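PDB 4N5H: Esterase/lipase from Lactobacillus rhamnosus, which probably hydrolyses carboxylic esters, and may transfer acyl groups, as an esterase of the alpha/beta-hydrolase fold. Local coordinates for residues S244-L247 with Q248-L252; W285-P288 with E289-E292. The protein carries 1 engineered substitution. All blocks are in the same frame, centred on the assembly; numbering follows the deposited sequence.

Contact 1. Residues S244-L247 with Q248-L252; sequences SFYL and QSQAL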
loop_
_atom_site.group_PDB
_atom_site.type_symbol
_atom_site.label_atom_id
_atom_site.label_comp_id
_atom_site.label_asym_id
_atom_site.label_seq_id
_atom_site.Cartn_x
_atom_site.Cartn_y
_atom_site.Cartn_z
ATOM N N SER A 244 7.365 -30.984 -8.066
ATOM C CA SER A 244 7.746 -31.201 -9.432
ATOM C C SER A 244 9.203 -31.692 -9.521
ATOM O O SER A 244 9.513 -32.416 -10.447
ATOM C CB SER A 244 7.666 -29.914 -10.201
ATOM O OG SER A 244 8.340 -28.837 -9.568
ATOM N N PHE A 245 10.044 -31.395 -8.528
ATOM C CA PHE A 245 11.436 -31.932 -8.430
ATOM C C PHE A 245 11.598 -33.096 -7.525
ATOM O O PHE A 245 12.693 -33.387 -7.031
ATOM C CB PHE A 245 12.381 -30.800 -8.005
ATOM C CG PHE A 245 12.593 -29.770 -9.076
ATOM C CD1 PHE A 245 11.812 -28.641 -9.130
ATOM C CD2 PHE A 245 13.524 -30.000 -10.074
ATOM C CE1 PHE A 245 12.009 -27.609 -10.040
ATOM C CE2 PHE A 245 13.685 -29.006 -11.058
ATOM C CZ PHE A 245 12.979 -27.795 -10.980
ATOM N N TYR A 246 10.572 -33.908 -7.309
ATOM C CA TYR A 246 10.672 -35.018 -6.378
ATOM C C TYR A 246 11.790 -35.985 -6.823
ATOM O O TYR A 246 12.441 -36.590 -5.975
ATOM C CB TYR A 246 9.326 -35.777 -6.302
ATOM C CG TYR A 246 9.281 -36.927 -5.350
ATOM C CD1 TYR A 246 9.651 -36.838 -3.968
ATOM C CD2 TYR A 246 8.901 -38.205 -5.824
ATOM C CE1 TYR A 246 9.568 -37.892 -3.110
ATOM C CE2 TYR A 246 8.832 -39.263 -4.938
ATOM C CZ TYR A 246 9.142 -39.118 -3.600
ATOM O OH TYR A 246 9.095 -40.165 -2.753
ATOM N N LEU A 247 11.991 -36.159 -8.128
ATOM C CA LEU A 247 13.043 -37.071 -8.530
ATOM C C LEU A 247 14.409 -36.666 -7.993
ATOM O O LEU A 247 15.267 -37.492 -7.690
ATOM C CB LEU A 247 13.161 -37.182 -10.054
ATOM C CG LEU A 247 12.100 -37.999 -10.805
ATOM C CD1 LEU A 247 12.747 -38.328 -12.163
ATOM C CD2 LEU A 247 11.614 -39.265 -10.054
ATOM N N GLN A 248 14.648 -35.359 -7.903
ATOM C CA GLN A 248 15.878 -34.881 -7.243
ATOM C C GLN A 248 16.025 -35.285 -5.782
ATOM O O GLN A 248 17.100 -35.544 -5.301
ATOM C CB GLN A 248 15.955 -33.370 -7.361
ATOM C CG GLN A 248 16.218 -32.880 -8.759
ATOM C CD GLN A 248 17.699 -32.919 -9.128
ATOM O OE1 GLN A 248 18.574 -32.667 -8.296
ATOM N NE2 GLN A 248 17.983 -33.304 -10.351
ATOM N N SER A 249 14.926 -35.207 -5.003
ATOM C CA SER A 249 14.932 -35.674 -3.664
ATOM C C SER A 249 15.210 -37.193 -3.592
ATOM O O SER A 249 15.984 -37.648 -2.748
ATOM C CB SER A 249 13.576 -35.345 -2.952
ATOM O OG SER A 249 13.473 -33.965 -2.638
ATOM N N GLN A 250 14.585 -37.954 -4.484
ATOM C CA GLN A 250 14.874 -39.411 -4.542
ATOM C C GLN A 250 16.365 -39.657 -4.849
ATOM O O GLN A 250 16.979 -40.503 -4.217
ATOM C CB GLN A 250 14.041 -40.125 -5.597
ATOM C CG GLN A 250 12.552 -40.053 -5.262
ATOM C CD GLN A 250 11.718 -40.856 -6.245
ATOM O OE1 GLN A 250 11.583 -40.523 -7.415
ATOM N NE2 GLN A 250 11.108 -41.877 -5.731
ATOM N N ALA A 251 16.908 -38.937 -5.779
ATOM C CA ALA A 251 18.335 -39.062 -6.142
ATOM C C ALA A 251 19.203 -38.699 -4.975
ATOM O O ALA A 251 20.199 -39.401 -4.663
ATOM C CB ALA A 251 18.689 -38.202 -7.336
ATOM N N LEU A 252 18.893 -37.585 -4.288
ATOM C CA LEU A 252 19.662 -37.221 -3.118
ATOM C C LEU A 252 19.652 -38.214 -1.987
ATOM O O LEU A 252 20.662 -38.444 -1.313
ATOM C CB LEU A 252 19.165 -35.874 -2.533
ATOM C CG LEU A 252 20.031 -35.321 -1.448
ATOM C CD1 LEU A 252 21.494 -35.179 -1.870
ATOM C CD2 LEU A 252 19.501 -33.884 -1.149
HETATM O O HOH W 1 13.744 -32.045 -4.537
#
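Gln250 lies over one face of the Tyr246 ring, four residues back along the first turn of helix 246-258. The evidence for a CH-pi contact is the position of Gln250 CG, 4.0 Å from the centroid of the Tyr246 ring and 17° off its normal. Beyond CG the chain runs extended, and the terminal amide settles over the rim, its plane only 21° from that of the ring; Gln250 CD is 3.5 Å from Tyr246 CE2. With CG anti to the backbone N (chi1 -179°), the Tyr246 ring is turned toward the Gln250 chain. With an alanine here, the tyrosine face would probably lose both its CH-pi partner and the amide over its rim, leaving the ring freer to turn.

The backbone bonds begin the helix. Gln250 N donates to Tyr246 O over 2.9 Å and Ala251 N to Leu247 O, both fairly straight. At the N-cap, Phe245 O receives a weak, bent bond from Gln248 N and a second one from a water. That water donates to Phe245 O over 3.0 Å and lies 2.7 Å from Ser249 OG, so the cap carbonyl and a first-turn hydroxyl share one solvent molecule.

A looser apolar contact pairs Gln248 CG with the edge of the Phe245 ring, 4.2 Å from Phe245 CD2, while the bent Gln248 chain leads away to where Gln248 OE1 accepts a hydrogen bond from Glu188 N.

The cap residue also faces the probable catalytic centre: Phe245 N bonds Asp243 OD1 and its ring meets that of His278, both members of a likely Ser-His-Asp triad. Contact 1 forms the start of the helix that crosses over between parallel strands 235-240 and 263-268 in a beta-alpha-beta unit.

Contact 2. Residues W285-P288 with E289-E292; sequences WEWP and ESIE. With IPA (isopropyl alcohol), chain D.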
loop_
_atom_site.group_PDB
_atom_site.type_symbol
_atom_site.label_atom_id
_atom_site.label_comp_id
_atom_site.label_asym_id
_atom_site.label_seq_id
_atom_site.Cartn_x
_atom_site.Cartn_y
_atom_site.Cartn_z
ATOM N N TRP A 285 3.855 -19.764 4.162
ATOM C CA TRP A 285 4.117 -20.053 5.580
ATOM C C TRP A 285 2.887 -20.323 6.385
ATOM O O TRP A 285 2.943 -21.048 7.370
ATOM C CB TRP A 285 4.890 -18.878 6.196
ATOM C CG TRP A 285 4.054 -17.679 6.422
ATOM C CD1 TRP A 285 3.771 -16.702 5.532
ATOM C CD2 TRP A 285 3.231 -17.418 7.572
ATOM N NE1 TRP A 285 2.831 -15.837 6.083
ATOM C CE2 TRP A 285 2.550 -16.213 7.343
ATOM C CE3 TRP A 285 3.116 -18.016 8.823
ATOM C CZ2 TRP A 285 1.707 -15.656 8.253
ATOM C CZ3 TRP A 285 2.256 -17.509 9.686
ATOM C CH2 TRP A 285 1.543 -16.325 9.441
ATOM N N GLU A 286 1.753 -19.740 5.935
ATOM C CA GLU A 286 0.568 -19.690 6.781
ATOM C C GLU A 286 -0.256 -20.987 6.684
ATOM O O GLU A 286 -1.161 -21.206 7.464
ATOM C CB GLU A 286 -0.258 -18.431 6.374
ATOM C CG GLU A 286 -1.138 -18.525 5.117
ATOM C CD GLU A 286 -0.425 -18.384 3.786
ATOM O OE1 GLU A 286 0.843 -18.361 3.741
ATOM O OE2 GLU A 286 -1.099 -18.330 2.769
ATOM N N TRP A 287 0.012 -21.831 5.689
ATOM C CA TRP A 287 -0.801 -23.009 5.598
ATOM C C TRP A 287 -0.446 -23.946 6.790
ATOM O O TRP A 287 0.725 -24.125 7.130
ATOM C CB TRP A 287 -0.520 -23.770 4.370
ATOM C CG TRP A 287 -0.822 -23.090 3.083
ATOM C CD1 TRP A 287 -1.465 -21.943 2.885
ATOM C CD2 TRP A 287 -0.574 -23.667 1.794
ATOM N NE1 TRP A 287 -1.618 -21.724 1.537
ATOM C CE2 TRP A 287 -1.063 -22.760 0.839
ATOM C CE3 TRP A 287 0.036 -24.876 1.367
ATOM C CZ2 TRP A 287 -0.903 -22.952 -0.547
ATOM C CZ3 TRP A 287 0.155 -25.109 -0.026
ATOM C CH2 TRP A 287 -0.331 -24.163 -0.960
ATOM N N PRO A 288 -1.439 -24.717 7.307
ATOM C CA PRO A 288 -1.154 -25.720 8.375
ATOM C C PRO A 288 -0.023 -26.700 8.072
ATOM O O PRO A 288 0.832 -26.943 8.921
ATOM C CB PRO A 288 -2.501 -26.472 8.484
ATOM C CG PRO A 288 -3.526 -25.481 8.032
ATOM C CD PRO A 288 -2.890 -24.534 7.076
ATOM N N GLU A 289 0.084 -27.201 6.855
ATOM C CA GLU A 289 1.196 -28.114 6.533
ATOM C C GLU A 289 2.555 -27.452 6.506
ATOM O O GLU A 289 3.588 -28.046 6.789
ATOM C CB GLU A 289 0.968 -28.799 5.199
ATOM C CG GLU A 289 -0.279 -29.707 5.047
ATOM C CD GLU A 289 -1.483 -28.968 4.524
ATOM O OE1 GLU A 289 -1.613 -27.719 4.670
ATOM O OE2 GLU A 289 -2.304 -29.689 3.924
ATOM N N SER A 290 2.564 -26.170 6.183
ATOM C CA SER A 290 3.760 -25.375 6.172
ATOM C C SER A 290 4.219 -25.112 7.606
ATOM O O SER A 290 5.400 -25.288 7.943
ATOM C CB SER A 290 3.523 -24.067 5.449
ATOM O OG SER A 290 3.157 -24.287 4.083
ATOM N N ILE A 291 3.292 -24.693 8.454
ATOM C CA ILE A 291 3.594 -24.542 9.865
ATOM C C ILE A 291 4.115 -25.853 10.443
ATOM O O ILE A 291 5.164 -25.873 11.141
ATOM C CB ILE A 291 2.314 -24.071 10.628
ATOM C CG1 ILE A 291 1.787 -22.742 10.236
ATOM C CG2 ILE A 291 2.546 -24.179 12.135
ATOM C CD1 ILE A 291 2.571 -21.588 10.733
ATOM N N GLU A 292 3.478 -27.008 10.123
ATOM C CA GLU A 292 3.930 -28.261 10.673
ATOM C C GLU A 292 5.346 -28.570 10.200
ATOM O O GLU A 292 6.186 -28.959 11.018
ATOM C CB GLU A 292 2.965 -29.383 10.254
ATOM C CG GLU A 292 3.435 -30.743 10.748
ATOM C CD GLU A 292 2.521 -31.876 10.298
ATOM O OE1 GLU A 292 1.277 -31.687 10.323
ATOM O OE2 GLU A 292 3.033 -32.940 9.967
HETATM C C1 IPA D . -1.375 -32.581 8.292
HETATM C C2 IPA D . -1.813 -31.134 8.542
HETATM C C3 IPA D . -2.703 -31.045 9.778
HETATM O O2 IPA D . -0.646 -30.302 8.690
#
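Ile291 reaches back from the first turn of helix 288-311 to Trp285, in the loop that leads into that helix. The motif is a helix N-terminus with Trp287 at the N-cap and Pro288 in the first turn. At its base, Ile291 CB lies 3.7 Å from Pro288 O. CG1 of Ile291, anti to the carbonyl carbon (chi1 -63°), comes next and sits 3.5 Å from Trp285 O. At the tip, Ile291 CD1 meets Trp285 O at 3.4 Å and touches Trp285 CE3 at 4.1 Å, obliquely to the indole. The two side chains lie side by side and point the same way; Tyr91 of helix 86-94 packs against both.

Main-chain geometry defines the cap. Trp287 O accepts a nearly straight bond from Ile291 N (2.9 Å, 169°) and a weak, bent one from Ser290 N. Pro288, whose nitrogen has no hydrogen to give, still offers its carbonyl to Glu292 N. Ser290 CB packs against Trp287 O at 3.3 Å, while its hydroxyl bonds His284 O.

The loop and the first helical turn also meet the second subunit. Trp287 NE1 bonds Thr39 O of the second subunit and its ring stacks on Tyr41 of that subunit; Glu289, bonded to His275, makes a salt bridge with Arg133 of the second subunit.

Glu292 extends from the helix, and its OE2 forms a salt bridge with Lys266. Its other carboxylate oxygen holds an isopropyl alcohol, probably left from the crystallisation liquor: O2 of the alcohol donates to Glu292 OE1 over 2.9 Å.

Followed from the N terminus, the chain leaves strand 235-240, passes Asp243 and enters contact 1, where residues 244-252 wind into helix 246-258. It then runs through strand 263-268, the loop carrying His278 and helix 280-283 before reaching contact 2 at 285-292. The contacts are in series: neither nests in or crosses the other, and each closes only a helical turn. The centres of contact 1 and contact 2 lie 22 Å apart, and the nearest atoms of contact 1 and contact 2 are about 12 Å apart. Strand 263-268 relates them, following the helix of contact 1 and supplying Lys266 and Trp268 beside contact 2. One lies by the probable active site, the other at a subunit interface.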